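Side-chain contacts in putative alpha-L-fucosidase (Bacteroides thetaiotaomicron, PDB 4H41), which probably hydrolyses alpha-L-fucosyl linkages of host glycans as a TIM-barrel glycosidase: residues Q183-S188 against V236-A241; Y88-K91 against Y95-S98; M317-A322 against H328-Y333; I247-L252 against D278-I283; Q221-W226 against K260-K265. All blocks are in the same frame, centred on the assembly; numbering follows the deposited sequence.

Interaction 1. Residues Q183-S188 against V236-A241; sequences QCKDIS and VVDACA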
# COMPACT_ATOMS: atom_id res chain seq x y z
N GLN B 183 14.98 5.26 -36.83
CA GLN B 183 15.66 6.51 -36.46
C GLN B 183 16.71 6.26 -35.39
O GLN B 183 17.81 6.77 -35.49
CB GLN B 183 14.70 7.58 -36.01
CG GLN B 183 15.37 8.95 -36.00
CD GLN B 183 14.51 10.01 -35.38
OE1 GLN B 183 13.34 9.76 -35.07
NE2 GLN B 183 15.10 11.17 -35.09
N CYS B 184 16.38 5.46 -34.39
CA CYS B 184 17.35 5.10 -33.34
C CYS B 184 18.60 4.46 -33.94
O CYS B 184 19.74 4.81 -33.60
CB CYS B 184 16.69 4.15 -32.35
SG CYS B 184 15.43 4.96 -31.33
N LYS B 185 18.41 3.49 -34.80
CA LYS B 185 19.52 2.76 -35.39
C LYS B 185 20.35 3.63 -36.32
O LYS B 185 21.57 3.58 -36.26
CB LYS B 185 19.03 1.53 -36.15
CG LYS B 185 18.63 0.43 -35.18
CD LYS B 185 18.73 -0.93 -35.74
CE LYS B 185 18.58 -1.98 -34.66
NZ LYS B 185 19.88 -2.27 -34.00
N ASP B 186 19.69 4.41 -37.16
CA ASP B 186 20.39 5.31 -38.10
C ASP B 186 21.24 6.34 -37.39
O ASP B 186 22.40 6.51 -37.75
CB ASP B 186 19.37 6.06 -38.98
CG ASP B 186 18.75 5.24 -40.09
OD1 ASP B 186 19.24 4.12 -40.36
OD2 ASP B 186 17.78 5.72 -40.71
N ILE B 187 20.68 7.01 -36.35
CA ILE B 187 21.41 8.09 -35.70
C ILE B 187 22.56 7.56 -34.88
O ILE B 187 23.51 8.29 -34.66
CB ILE B 187 20.46 8.99 -34.85
CG1 ILE B 187 21.01 10.41 -34.73
CG2 ILE B 187 20.15 8.36 -33.46
CD1 ILE B 187 20.09 11.35 -34.19
N SER B 188 22.45 6.34 -34.35
CA SER B 188 23.45 5.81 -33.42
C SER B 188 24.38 4.79 -34.06
O SER B 188 25.15 4.14 -33.35
CB SER B 188 22.76 5.16 -32.22
OG SER B 188 22.06 3.98 -32.59
N VAL B 236 14.43 -3.58 -37.48
CA VAL B 236 14.89 -2.47 -36.64
C VAL B 236 14.62 -2.67 -35.15
O VAL B 236 14.99 -1.79 -34.38
CB VAL B 236 14.32 -1.13 -37.14
CG1 VAL B 236 14.83 -0.79 -38.55
CG2 VAL B 236 12.80 -1.12 -37.09
N VAL B 237 14.05 -3.80 -34.72
CA VAL B 237 13.84 -4.13 -33.31
C VAL B 237 14.61 -5.44 -33.07
O VAL B 237 14.23 -6.47 -33.60
CB VAL B 237 12.35 -4.24 -32.98
CG1 VAL B 237 12.16 -4.61 -31.52
CG2 VAL B 237 11.63 -2.93 -33.31
N ASP B 238 15.70 -5.39 -32.28
CA ASP B 238 16.59 -6.54 -32.07
C ASP B 238 16.08 -7.58 -31.09
O ASP B 238 16.47 -8.73 -31.20
CB ASP B 238 17.96 -6.08 -31.57
CG ASP B 238 18.65 -5.17 -32.58
OD1 ASP B 238 18.79 -5.57 -33.75
OD2 ASP B 238 18.91 -4.03 -32.24
N ALA B 239 15.31 -7.17 -30.11
CA ALA B 239 14.83 -8.07 -29.07
C ALA B 239 13.45 -7.72 -28.65
O ALA B 239 13.03 -6.56 -28.74
CB ALA B 239 15.77 -8.02 -27.86
N CYS B 240 12.75 -8.71 -28.13
CA CYS B 240 11.44 -8.50 -27.56
C CYS B 240 11.49 -9.11 -26.16
O CYS B 240 12.00 -10.25 -25.99
CB CYS B 240 10.34 -9.12 -28.41
SG CYS B 240 8.68 -8.81 -27.77
N ALA B 241 11.03 -8.36 -25.17
CA ALA B 241 11.04 -8.74 -23.75
C ALA B 241 9.64 -8.72 -23.21
O ALA B 241 9.25 -7.77 -22.54
CB ALA B 241 11.96 -7.80 -22.95

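Interaction 2. Residues Y88-K91 against Y95-S98; sequences YLLK and YMPS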
# COMPACT_ATOMS: atom_id res chain seq x y z
N TYR B 88 13.43 20.62 -26.78
CA TYR B 88 12.18 20.41 -27.51
C TYR B 88 10.97 20.32 -26.58
O TYR B 88 9.99 21.02 -26.80
CB TYR B 88 12.28 19.15 -28.38
CG TYR B 88 10.97 18.77 -29.04
CD1 TYR B 88 10.51 19.45 -30.15
CD2 TYR B 88 10.19 17.72 -28.55
CE1 TYR B 88 9.31 19.10 -30.77
CE2 TYR B 88 8.98 17.39 -29.14
CZ TYR B 88 8.55 18.07 -30.26
OH TYR B 88 7.37 17.73 -30.89
N LEU B 89 11.02 19.45 -25.56
CA LEU B 89 9.88 19.27 -24.66
C LEU B 89 9.62 20.52 -23.83
O LEU B 89 8.47 20.86 -23.59
CB LEU B 89 10.07 18.05 -23.76
CG LEU B 89 10.14 16.68 -24.47
CD1 LEU B 89 10.48 15.58 -23.50
CD2 LEU B 89 8.83 16.34 -25.20
N LEU B 90 10.67 21.27 -23.48
CA LEU B 90 10.48 22.54 -22.77
C LEU B 90 9.73 23.55 -23.64
O LEU B 90 8.85 24.25 -23.15
CB LEU B 90 11.82 23.11 -22.32
CG LEU B 90 12.46 22.37 -21.14
CD1 LEU B 90 13.94 22.75 -21.01
CD2 LEU B 90 11.70 22.65 -19.83
N LYS B 91 10.03 23.58 -24.95
CA LYS B 91 9.31 24.47 -25.88
C LYS B 91 7.85 24.06 -26.03
O LYS B 91 7.01 24.92 -26.26
CB LYS B 91 9.97 24.51 -27.27
CG LYS B 91 11.28 25.27 -27.30
CD LYS B 91 11.97 25.20 -28.69
CE LYS B 91 13.36 24.58 -28.61
NZ LYS B 91 14.13 24.72 -29.88
N TYR B 95 7.52 20.28 -18.05
CA TYR B 95 8.11 20.78 -16.81
C TYR B 95 9.59 20.53 -16.67
O TYR B 95 10.05 19.39 -16.79
CB TYR B 95 7.42 20.11 -15.62
CG TYR B 95 5.90 20.14 -15.64
CD1 TYR B 95 5.20 21.26 -16.09
CD2 TYR B 95 5.16 19.04 -15.24
CE1 TYR B 95 3.81 21.27 -16.14
CE2 TYR B 95 3.77 19.04 -15.29
CZ TYR B 95 3.10 20.15 -15.77
OH TYR B 95 1.73 20.20 -15.80
N MSE B 96 10.36 21.58 -16.36
CA MSE B 96 11.78 21.42 -16.10
C MSE B 96 11.95 20.53 -14.85
O MSE B 96 11.41 20.89 -13.79
CB MSE B 96 12.43 22.80 -15.86
CG MSE B 96 13.92 22.76 -15.58
SE MSE B 96 14.93 22.36 -17.16
CE MSE B 96 16.68 23.07 -16.57
N PRO B 97 12.70 19.42 -14.92
CA PRO B 97 12.95 18.61 -13.71
C PRO B 97 14.07 19.23 -12.89
O PRO B 97 14.86 20.01 -13.42
CB PRO B 97 13.38 17.26 -14.29
CG PRO B 97 14.08 17.63 -15.55
CD PRO B 97 13.42 18.87 -16.08
N SER B 98 14.21 18.84 -11.62
CA SER B 98 15.26 19.43 -10.81
C SER B 98 16.59 18.75 -11.01
O SER B 98 17.60 19.31 -10.64
CB SER B 98 14.91 19.42 -9.33
OG SER B 98 14.72 18.11 -8.86

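Interaction 3. Residues M317-A322 against H328-Y333; sequences MSPQSA and HLYDRY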
# COMPACT_ATOMS: atom_id res chain seq x y z
N MSE B 317 13.31 -5.33 -5.70
CA MSE B 317 14.36 -6.26 -5.29
C MSE B 317 15.48 -5.62 -4.53
O MSE B 317 16.40 -6.31 -4.13
CB MSE B 317 14.96 -6.98 -6.52
CG MSE B 317 13.96 -7.66 -7.34
SE MSE B 317 14.83 -8.64 -8.84
CE MSE B 317 15.93 -9.87 -7.78
N SER B 318 15.45 -4.33 -4.30
CA SER B 318 16.61 -3.70 -3.68
C SER B 318 16.61 -3.74 -2.18
O SER B 318 15.62 -3.37 -1.57
CB SER B 318 16.69 -2.24 -4.10
OG SER B 318 17.73 -1.57 -3.40
N PRO B 319 17.78 -3.97 -1.55
CA PRO B 319 17.87 -3.77 -0.09
C PRO B 319 17.58 -2.34 0.38
O PRO B 319 17.25 -2.12 1.55
CB PRO B 319 19.37 -4.11 0.20
CG PRO B 319 19.77 -5.01 -0.88
CD PRO B 319 19.04 -4.48 -2.11
N GLN B 320 17.63 -1.36 -0.53
CA GLN B 320 17.35 0.03 -0.22
C GLN B 320 15.89 0.42 -0.42
O GLN B 320 15.49 1.52 -0.00
CB GLN B 320 18.23 0.90 -1.15
CG GLN B 320 18.33 2.34 -0.70
CD GLN B 320 19.34 3.13 -1.50
OE1 GLN B 320 19.77 4.17 -1.05
NE2 GLN B 320 19.70 2.72 -2.73
N SER B 321 15.08 -0.45 -1.01
CA SER B 321 13.69 -0.10 -1.25
C SER B 321 12.91 0.20 0.03
O SER B 321 13.06 -0.48 1.05
CB SER B 321 12.95 -1.22 -1.98
OG SER B 321 11.61 -0.82 -2.22
N ALA B 322 11.94 1.13 -0.10
CA ALA B 322 10.96 1.42 0.97
C ALA B 322 10.08 0.20 1.25
O ALA B 322 9.47 0.11 2.32
CB ALA B 322 10.09 2.60 0.55
N HIS B 328 14.32 -8.61 1.43
CA HIS B 328 14.22 -10.02 1.70
C HIS B 328 14.18 -10.81 0.39
O HIS B 328 14.83 -11.86 0.29
CB HIS B 328 12.98 -10.30 2.56
CG HIS B 328 13.10 -9.72 3.94
ND1 HIS B 328 14.15 -10.07 4.78
CD2 HIS B 328 12.30 -8.84 4.59
CE1 HIS B 328 13.95 -9.41 5.92
NE2 HIS B 328 12.88 -8.59 5.82
N LEU B 329 13.49 -10.31 -0.64
CA LEU B 329 13.48 -10.96 -1.96
C LEU B 329 14.91 -11.08 -2.51
O LEU B 329 15.29 -12.12 -3.05
CB LEU B 329 12.63 -10.19 -2.96
CG LEU B 329 12.54 -10.79 -4.39
CD1 LEU B 329 12.14 -12.24 -4.38
CD2 LEU B 329 11.47 -10.03 -5.19
N TYR B 330 15.68 -10.03 -2.32
CA TYR B 330 17.09 -9.99 -2.76
C TYR B 330 17.88 -11.11 -2.09
O TYR B 330 18.63 -11.80 -2.76
CB TYR B 330 17.68 -8.64 -2.40
CG TYR B 330 19.08 -8.36 -2.91
CD1 TYR B 330 19.29 -7.78 -4.15
CD2 TYR B 330 20.17 -8.47 -2.07
CE1 TYR B 330 20.55 -7.37 -4.57
CE2 TYR B 330 21.45 -8.09 -2.48
CZ TYR B 330 21.62 -7.51 -3.71
OH TYR B 330 22.88 -7.10 -4.10
N ASP B 331 17.65 -11.33 -0.79
CA ASP B 331 18.32 -12.40 -0.04
C ASP B 331 17.89 -13.78 -0.54
O ASP B 331 18.74 -14.63 -0.73
CB ASP B 331 18.03 -12.27 1.44
CG ASP B 331 18.63 -11.05 2.11
OD1 ASP B 331 19.52 -10.40 1.49
OD2 ASP B 331 18.17 -10.70 3.23
N ARG B 332 16.59 -14.00 -0.77
CA ARG B 332 16.11 -15.31 -1.29
C ARG B 332 16.68 -15.58 -2.68
O ARG B 332 17.04 -16.73 -2.99
CB ARG B 332 14.58 -15.36 -1.35
CG ARG B 332 13.82 -15.13 -0.05
CD ARG B 332 13.98 -16.21 1.03
NE ARG B 332 15.29 -16.21 1.69
CZ ARG B 332 15.74 -15.29 2.54
NH1 ARG B 332 14.97 -14.26 2.92
NH2 ARG B 332 16.96 -15.39 3.04
N TYR B 333 16.76 -14.53 -3.51
CA TYR B 333 17.32 -14.60 -4.86
C TYR B 333 18.80 -14.98 -4.82
O TYR B 333 19.23 -15.90 -5.53
CB TYR B 333 17.11 -13.24 -5.54
CG TYR B 333 17.61 -13.16 -6.95
CD1 TYR B 333 18.92 -12.81 -7.22
CD2 TYR B 333 16.77 -13.45 -8.03
CE1 TYR B 333 19.39 -12.74 -8.53
CE2 TYR B 333 17.22 -13.33 -9.34
CZ TYR B 333 18.54 -13.01 -9.59
OH TYR B 333 19.00 -12.97 -10.87

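Interaction 4. Residues I247-L252 against D278-I283; sequences IDYDEL and DRDMPI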
# COMPACT_ATOMS: atom_id res chain seq x y z
N ILE B 247 -0.14 -13.67 -17.38
CA ILE B 247 -0.60 -15.04 -17.60
C ILE B 247 -0.43 -15.80 -16.28
O ILE B 247 0.38 -15.41 -15.44
CB ILE B 247 0.12 -15.74 -18.78
CG1 ILE B 247 1.63 -15.77 -18.62
CG2 ILE B 247 -0.30 -15.10 -20.11
CD1 ILE B 247 2.34 -16.62 -19.68
N ASP B 248 -1.11 -16.92 -16.17
CA ASP B 248 -0.98 -17.77 -14.97
C ASP B 248 0.32 -18.56 -15.03
O ASP B 248 0.91 -18.76 -16.10
CB ASP B 248 -2.18 -18.68 -14.84
CG ASP B 248 -2.58 -19.04 -13.41
OD1 ASP B 248 -1.76 -18.80 -12.47
OD2 ASP B 248 -3.73 -19.50 -13.22
N TYR B 249 0.78 -19.02 -13.87
CA TYR B 249 2.09 -19.69 -13.76
C TYR B 249 2.11 -21.05 -14.46
O TYR B 249 3.18 -21.48 -14.84
CB TYR B 249 2.56 -19.82 -12.29
CG TYR B 249 2.51 -18.49 -11.59
CD1 TYR B 249 3.50 -17.54 -11.79
CD2 TYR B 249 1.42 -18.13 -10.80
CE1 TYR B 249 3.40 -16.26 -11.24
CE2 TYR B 249 1.34 -16.88 -10.21
CZ TYR B 249 2.33 -15.94 -10.44
OH TYR B 249 2.21 -14.66 -9.93
N ASP B 250 0.97 -21.66 -14.70
CA ASP B 250 0.91 -22.93 -15.43
C ASP B 250 0.74 -22.67 -16.97
O ASP B 250 0.62 -23.62 -17.74
CB ASP B 250 -0.21 -23.82 -14.90
CG ASP B 250 -1.59 -23.21 -14.90
OD1 ASP B 250 -1.74 -22.09 -15.40
OD2 ASP B 250 -2.52 -23.85 -14.34
N GLU B 251 0.76 -21.39 -17.41
CA GLU B 251 0.68 -21.03 -18.84
C GLU B 251 2.03 -20.56 -19.38
O GLU B 251 2.13 -20.26 -20.56
CB GLU B 251 -0.35 -19.91 -19.04
CG GLU B 251 -1.73 -20.35 -18.62
CD GLU B 251 -2.81 -19.29 -18.71
OE1 GLU B 251 -2.56 -18.11 -18.36
OE2 GLU B 251 -3.95 -19.67 -19.03
N LEU B 252 3.07 -20.51 -18.52
CA LEU B 252 4.38 -19.98 -18.90
C LEU B 252 5.01 -20.79 -20.01
O LEU B 252 5.49 -20.21 -21.00
CB LEU B 252 5.32 -19.97 -17.68
CG LEU B 252 4.94 -18.98 -16.54
CD1 LEU B 252 5.73 -19.30 -15.31
CD2 LEU B 252 5.20 -17.58 -16.94
N ASP B 278 4.12 -8.20 -7.37
CA ASP B 278 3.06 -9.17 -7.35
C ASP B 278 1.76 -8.62 -7.97
O ASP B 278 1.20 -7.68 -7.47
CB ASP B 278 2.81 -9.63 -5.89
CG ASP B 278 2.29 -11.04 -5.81
OD1 ASP B 278 1.26 -11.31 -6.46
OD2 ASP B 278 2.94 -11.91 -5.10
N ARG B 279 1.26 -9.26 -9.01
CA ARG B 279 -0.00 -8.89 -9.65
C ARG B 279 -1.20 -9.62 -9.01
O ARG B 279 -2.32 -9.38 -9.43
CB ARG B 279 0.03 -9.25 -11.16
CG ARG B 279 0.74 -8.24 -11.97
CD ARG B 279 0.54 -8.54 -13.45
NE ARG B 279 1.39 -7.66 -14.20
CZ ARG B 279 1.15 -6.39 -14.44
NH1 ARG B 279 -0.03 -5.86 -14.16
NH2 ARG B 279 2.04 -5.67 -15.09
N ASP B 280 -1.00 -10.51 -8.06
CA ASP B 280 -2.10 -11.30 -7.49
C ASP B 280 -2.67 -10.72 -6.22
O ASP B 280 -3.54 -11.34 -5.60
CB ASP B 280 -1.59 -12.72 -7.18
CG ASP B 280 -1.03 -13.44 -8.39
OD1 ASP B 280 -1.56 -13.24 -9.48
OD2 ASP B 280 -0.03 -14.19 -8.23
N MSE B 281 -2.23 -9.54 -5.83
CA MSE B 281 -2.55 -8.95 -4.53
C MSE B 281 -3.43 -7.71 -4.64
O MSE B 281 -3.38 -7.01 -5.65
CB MSE B 281 -1.25 -8.57 -3.83
CG MSE B 281 -0.32 -9.75 -3.59
SE MSE B 281 -0.99 -10.89 -2.18
CE MSE B 281 -1.34 -12.51 -3.12
N PRO B 282 -4.15 -7.37 -3.57
CA PRO B 282 -5.04 -6.19 -3.63
C PRO B 282 -4.32 -4.84 -3.49
O PRO B 282 -5.00 -3.81 -3.47
CB PRO B 282 -6.00 -6.43 -2.49
CG PRO B 282 -5.20 -7.20 -1.49
CD PRO B 282 -4.33 -8.10 -2.30
N ILE B 283 -3.01 -4.82 -3.30
CA ILE B 283 -2.20 -3.60 -3.27
C ILE B 283 -1.44 -3.62 -4.58
O ILE B 283 -0.73 -4.59 -4.83
CB ILE B 283 -1.25 -3.53 -2.05
CG1 ILE B 283 -2.06 -3.44 -0.74
CG2 ILE B 283 -0.31 -2.31 -2.18
CD1 ILE B 283 -1.23 -3.59 0.55
O HOH W 1 2.50 -11.93 -9.38

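Interaction 5. Residues Q221-W226 against K260-K265; sequences QHEKEW and KKLADK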
# COMPACT_ATOMS: atom_id res chain seq x y z
N GLN B 221 -4.12 -17.22 -31.08
CA GLN B 221 -4.39 -15.84 -31.51
C GLN B 221 -3.21 -14.92 -31.19
O GLN B 221 -2.87 -14.06 -31.99
CB GLN B 221 -5.68 -15.32 -30.87
CG GLN B 221 -6.21 -14.02 -31.47
CD GLN B 221 -6.51 -14.08 -32.95
OE1 GLN B 221 -6.89 -15.12 -33.50
NE2 GLN B 221 -6.31 -12.98 -33.64
N HIS B 222 -2.58 -15.12 -30.05
CA HIS B 222 -1.38 -14.37 -29.68
C HIS B 222 -0.29 -14.60 -30.73
O HIS B 222 0.28 -13.65 -31.22
CB HIS B 222 -0.91 -14.81 -28.30
CG HIS B 222 0.41 -14.25 -27.88
ND1 HIS B 222 0.50 -13.02 -27.24
CD2 HIS B 222 1.65 -14.79 -27.98
CE1 HIS B 222 1.79 -12.85 -26.98
NE2 HIS B 222 2.52 -13.89 -27.42
N GLU B 223 -0.08 -15.87 -31.14
CA GLU B 223 0.96 -16.17 -32.14
C GLU B 223 0.61 -15.53 -33.48
O GLU B 223 1.49 -15.02 -34.18
CB GLU B 223 1.12 -17.68 -32.30
CG GLU B 223 2.19 -18.06 -33.32
CD GLU B 223 2.43 -19.54 -33.45
OE1 GLU B 223 1.82 -20.32 -32.69
OE2 GLU B 223 3.18 -19.94 -34.38
N LYS B 224 -0.64 -15.59 -33.85
CA LYS B 224 -1.06 -15.02 -35.13
C LYS B 224 -0.77 -13.53 -35.19
O LYS B 224 -0.20 -13.03 -36.18
CB LYS B 224 -2.55 -15.27 -35.34
CG LYS B 224 -3.09 -14.68 -36.65
CD LYS B 224 -4.58 -14.90 -36.78
CE LYS B 224 -5.13 -14.35 -38.10
NZ LYS B 224 -5.38 -12.87 -38.06
N GLU B 225 -1.12 -12.82 -34.15
CA GLU B 225 -0.94 -11.38 -34.16
C GLU B 225 0.53 -10.98 -34.05
O GLU B 225 0.98 -10.09 -34.76
CB GLU B 225 -1.77 -10.71 -33.06
CG GLU B 225 -3.27 -10.89 -33.30
CD GLU B 225 -4.22 -10.23 -32.31
OE1 GLU B 225 -3.76 -9.42 -31.48
OE2 GLU B 225 -5.43 -10.55 -32.34
N TRP B 226 1.29 -11.65 -33.20
CA TRP B 226 2.69 -11.31 -33.02
C TRP B 226 3.55 -11.78 -34.18
O TRP B 226 4.55 -11.14 -34.48
CB TRP B 226 3.19 -11.80 -31.67
CG TRP B 226 2.75 -10.84 -30.62
CD1 TRP B 226 1.61 -10.90 -29.86
CD2 TRP B 226 3.33 -9.56 -30.36
NE1 TRP B 226 1.48 -9.75 -29.12
CE2 TRP B 226 2.52 -8.91 -29.41
CE3 TRP B 226 4.48 -8.90 -30.84
CZ2 TRP B 226 2.85 -7.66 -28.87
CZ3 TRP B 226 4.80 -7.66 -30.32
CH2 TRP B 226 3.98 -7.04 -29.37
N LYS B 260 9.38 -17.76 -28.18
CA LYS B 260 10.73 -18.17 -28.60
C LYS B 260 10.71 -18.61 -30.06
O LYS B 260 11.59 -18.23 -30.85
CB LYS B 260 11.27 -19.25 -27.65
CG LYS B 260 12.60 -19.85 -28.05
CD LYS B 260 13.76 -18.92 -28.04
CE LYS B 260 15.01 -19.73 -28.35
NZ LYS B 260 15.94 -18.99 -29.20
N LYS B 261 9.68 -19.34 -30.44
CA LYS B 261 9.47 -19.78 -31.84
C LYS B 261 9.40 -18.56 -32.80
O LYS B 261 10.02 -18.55 -33.86
CB LYS B 261 8.18 -20.59 -31.92
CG LYS B 261 7.88 -21.10 -33.35
CD LYS B 261 6.77 -22.12 -33.38
CE LYS B 261 5.48 -21.66 -32.78
NZ LYS B 261 4.32 -22.49 -33.23
N LEU B 262 8.57 -17.56 -32.42
CA LEU B 262 8.47 -16.29 -33.17
C LEU B 262 9.77 -15.52 -33.23
O LEU B 262 10.19 -15.10 -34.33
CB LEU B 262 7.37 -15.42 -32.57
CG LEU B 262 5.96 -15.92 -32.77
CD1 LEU B 262 4.99 -15.08 -32.03
CD2 LEU B 262 5.62 -15.98 -34.22
N ALA B 263 10.48 -15.41 -32.12
CA ALA B 263 11.80 -14.75 -32.15
C ALA B 263 12.75 -15.45 -33.10
O ALA B 263 13.42 -14.80 -33.91
CB ALA B 263 12.40 -14.72 -30.75
N ASP B 264 12.78 -16.79 -33.05
CA ASP B 264 13.65 -17.57 -33.94
C ASP B 264 13.29 -17.39 -35.42
O ASP B 264 14.18 -17.26 -36.25
CB ASP B 264 13.62 -19.04 -33.58
CG ASP B 264 14.34 -19.36 -32.28
OD1 ASP B 264 15.01 -18.43 -31.71
OD2 ASP B 264 14.20 -20.49 -31.80
N LYS B 265 11.99 -17.36 -35.72
CA LYS B 265 11.51 -17.18 -37.09
C LYS B 265 11.98 -15.85 -37.68
O LYS B 265 12.28 -15.78 -38.87
CB LYS B 265 9.98 -17.25 -37.10
CG LYS B 265 9.37 -17.14 -38.49
CD LYS B 265 7.90 -17.45 -38.40
CE LYS B 265 7.22 -17.30 -39.73
NZ LYS B 265 5.74 -17.47 -39.56

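Interaction 1. Residues Q183-S188 against V236-A241
At the rim of an eight-stranded parallel barrel, the last turn of helix 173-187 is tied by a salt bridge to the chain leading into strand 239-243. Lys-185 and Asp-238 reach for each other from opposite directions, and NZ of Lys-185 gives a hydrogen bond of 2.7 Å to OD2 of Asp-238, using the syn lone pair of that oxygen. The lysine runs nearly extended from CG to CE and then turns at its last torsion (chi4 -86°), which swings the ammonium group onto the carboxylate. On the way its CE passes 3.6 Å from the carbonyl O of Val-236, so backbone as well as carboxylate lines its path. Both ends of the bridge have further partners: NZ of Lys-185 also bonds to the carbonyl of Leu-191, and OD2 of Asp-238 accepts from the backbone N of Thr-193. Ser-188, the first residue to leave helical geometry, bonds back through OG to O of Cys-184 at 2.7 Å; the backbone N of Ser-188 meets that same oxygen from the opposite face of its plane. Helix end, the turn into strand 193-195 and the approach to strand 239-243 are thus joined, an arrangement belonging to the alpha-to-beta loop side of a TIM barrel.

Interaction 2. Residues Y88-K91 against Y95-S98
Leu-90, on the short helix 87-91, reaches across the short connection that follows to lie against the backbone of Tyr-95 and the backbone and side chain of selenomethionine Met-96. At Tyr-95 the touch is slight: the CD2 methyl of Leu-90 comes 4.4 Å from the carbonyl C of Tyr-95, while the tyrosine side chain sets out away from the helix and its ring meets Phe-81 edge-to-face. One residue on, the contact gains substance. The same CD2 methyl of Leu-90 sits 3.9 Å from the backbone N of Met-96 and also lies near CA and CB of that residue. The other branch, CD1 of Leu-90, takes the selenium, with SE of Met-96 4.0 Å away. The two methyls therefore divide the work, one on the main chain and the root of the side chain, the other near its end. Met-96 brings its selenium there by extending first and then bending at the second torsion (chi2 73°), which folds SE back beside the leucine. Van der Waals contact alone holds the pair. After Met-96, the chain carries Pro-97 against Met-82 and Ser-98 to Asp-291 of a neighbouring subunit, whose Arg-294 also bonds to the carbonyl of Met-96. The contact thus joins helix 87-91 to the loop that runs on to helix 101-111, with Met-82 of strand 81-82 also touching Leu-90 and the second subunit alongside the loop.

Interaction 3. Residues M317-A322 against H328-Y333
Close to the C terminus of the chain, where the last helix of the TIM barrel, 324-337, is laid down, the loop after helix 313-316 folds back on that helix and uses two CH-pi contacts to do so. Selenomethionine Met-317 supplies the first. Its CE methyl stands over one face of the Tyr-333 ring, 3.9 Å from the centroid and 21° off the normal, displaced toward the CD2 side. The chain is straight as far as SE and then bends (chi3 61°), which turns the methyl onto the ring face. Earlier along the same side chain, CG of Met-317 packs on CD2 of Leu-329 at 4.1 Å. Pro-319 makes the second contact: its CG lies 3.9 Å from the centroid of the Tyr-330 ring, 17° off the normal, while CD of Pro-319 spreads over the CD1 side. Between the two, the carbonyl O of Met-317 approaches CB of Tyr-330 to 3.2 Å. The loop is shaped by a type I turn from Ser-318 to Ser-321 and by an ST turn, in which OG of Ser-318 accepts from the backbone N of Gln-320 at 2.9 Å. Both hydroxyls bond to residues far off in sequence, Tyr-330 to the carbonyl of His-62 and Tyr-333 to the backbone N of Ile-34. The chemistry is therefore split: aliphatic C-H groups cover the aromatic faces inside a mostly buried contact, and the phenol oxygens fix the rings at their far ends.

Interaction 4. Residues I247-L252 against D278-I283
A single direct hydrogen bond carries this contact: Tyr-249 OH donates to OD2 of Asp-280 at 2.9 Å. The two side chains approach from opposite directions, and the carboxylate oxygen lies at the ring edge, close to its plane. Ring and carboxylate planes stand 85° apart. The hydroxyl meets OD2 on its syn side, 26° out of the carboxylate plane. OD2 of Asp-280 also forms a salt bridge with Lys-292 and its OD1 one with Lys-203, so the tyrosine joins an acid already held between two lysines.

A water gives a second link. It donates to OH of Tyr-249 at 2.8 Å and accepts from the backbone N of Arg-279 at 3.0 Å, so the phenol oxygen both gives and receives a hydrogen bond. Both segments are loops that follow barrel strands, 239-243 and 269-273, and therefore lie on the beta-to-alpha side of the TIM barrel, where the active sites of such folds are found; a pentaethylene glycol, probably from the crystallisation liquor, lies about 4 Å from the side chain of Asp-280.

Local bonds set the two loops. OD1 of Asp-278 accepts from the backbone N of Asp-280 at 2.9 Å, an Asx turn that shapes the backbone leading into Asp-280. On the other loop, the backbone N of Asp-248 bonds to OE1 of Glu-251 at 2.9 Å, and the backbone N of Tyr-249 to OD1 of Asp-248. The side chain of Tyr-249 also touches Lys-292 and Met-295 of helix 290-302.

Interaction 5. Residues Q221-W226 against K260-K265
Leu-262 pushes its two methyls against the neighbouring helix, one toward Trp-226, the other toward the side chain of Glu-223. CD1 of Leu-262 rests 3.8 Å from CB of Trp-226, and CD2 of Leu-262 lies 4.1 Å from CG of Glu-223, so the leucine straddles one turn of helix 219-233. The indole leads away; its NE1 bonds to the carbonyl of Ser-167 and its ring meets Phe-242 edge-to-face. Toward the surface, Glu-223 and Lys-261 form a salt bridge, their side chains crossing at about a right angle. NZ of Lys-261 gives a 3.0 Å bond to OE2 of Glu-223, on the syn side but 32° out of the carboxylate plane, and a weak one of 3.4 Å to OE1 of the same residue. The glutamate is fully extended; the lysine bends at its third torsion (chi3 57°), which carries the ammonium group round to the carboxylate. The bridge lies outside the leucine, with exposed Lys-261 at the edge. The segment axes run 10.7 Å apart at a crossing angle of -21°. These are neighbouring, nearly parallel helices of the outer layer of a (beta/alpha)8 TIM barrel, joined in sequence through strand 239-243.

From the N terminus, interaction 2 comes first and closes a short loop after helix 87-91. Interaction 1 follows, a longer closure of 47 intervening residues from helix 173-187 to the approach of strand 239-243. Interaction 5 crosses it, since helix 219-233 lies inside that span while its partner, helix 252-266, lies beyond. Interaction 4 in turn crosses interaction 5, joining the loops that follow strands 239-243 and 269-273. Interaction 3 ends the series, folding the loop after helix 313-316 onto helix 324-337. Interactions 1 and 5 come within about 5 Å at their nearest atoms without touching, and interactions 3 and 4 both reach the third subunit.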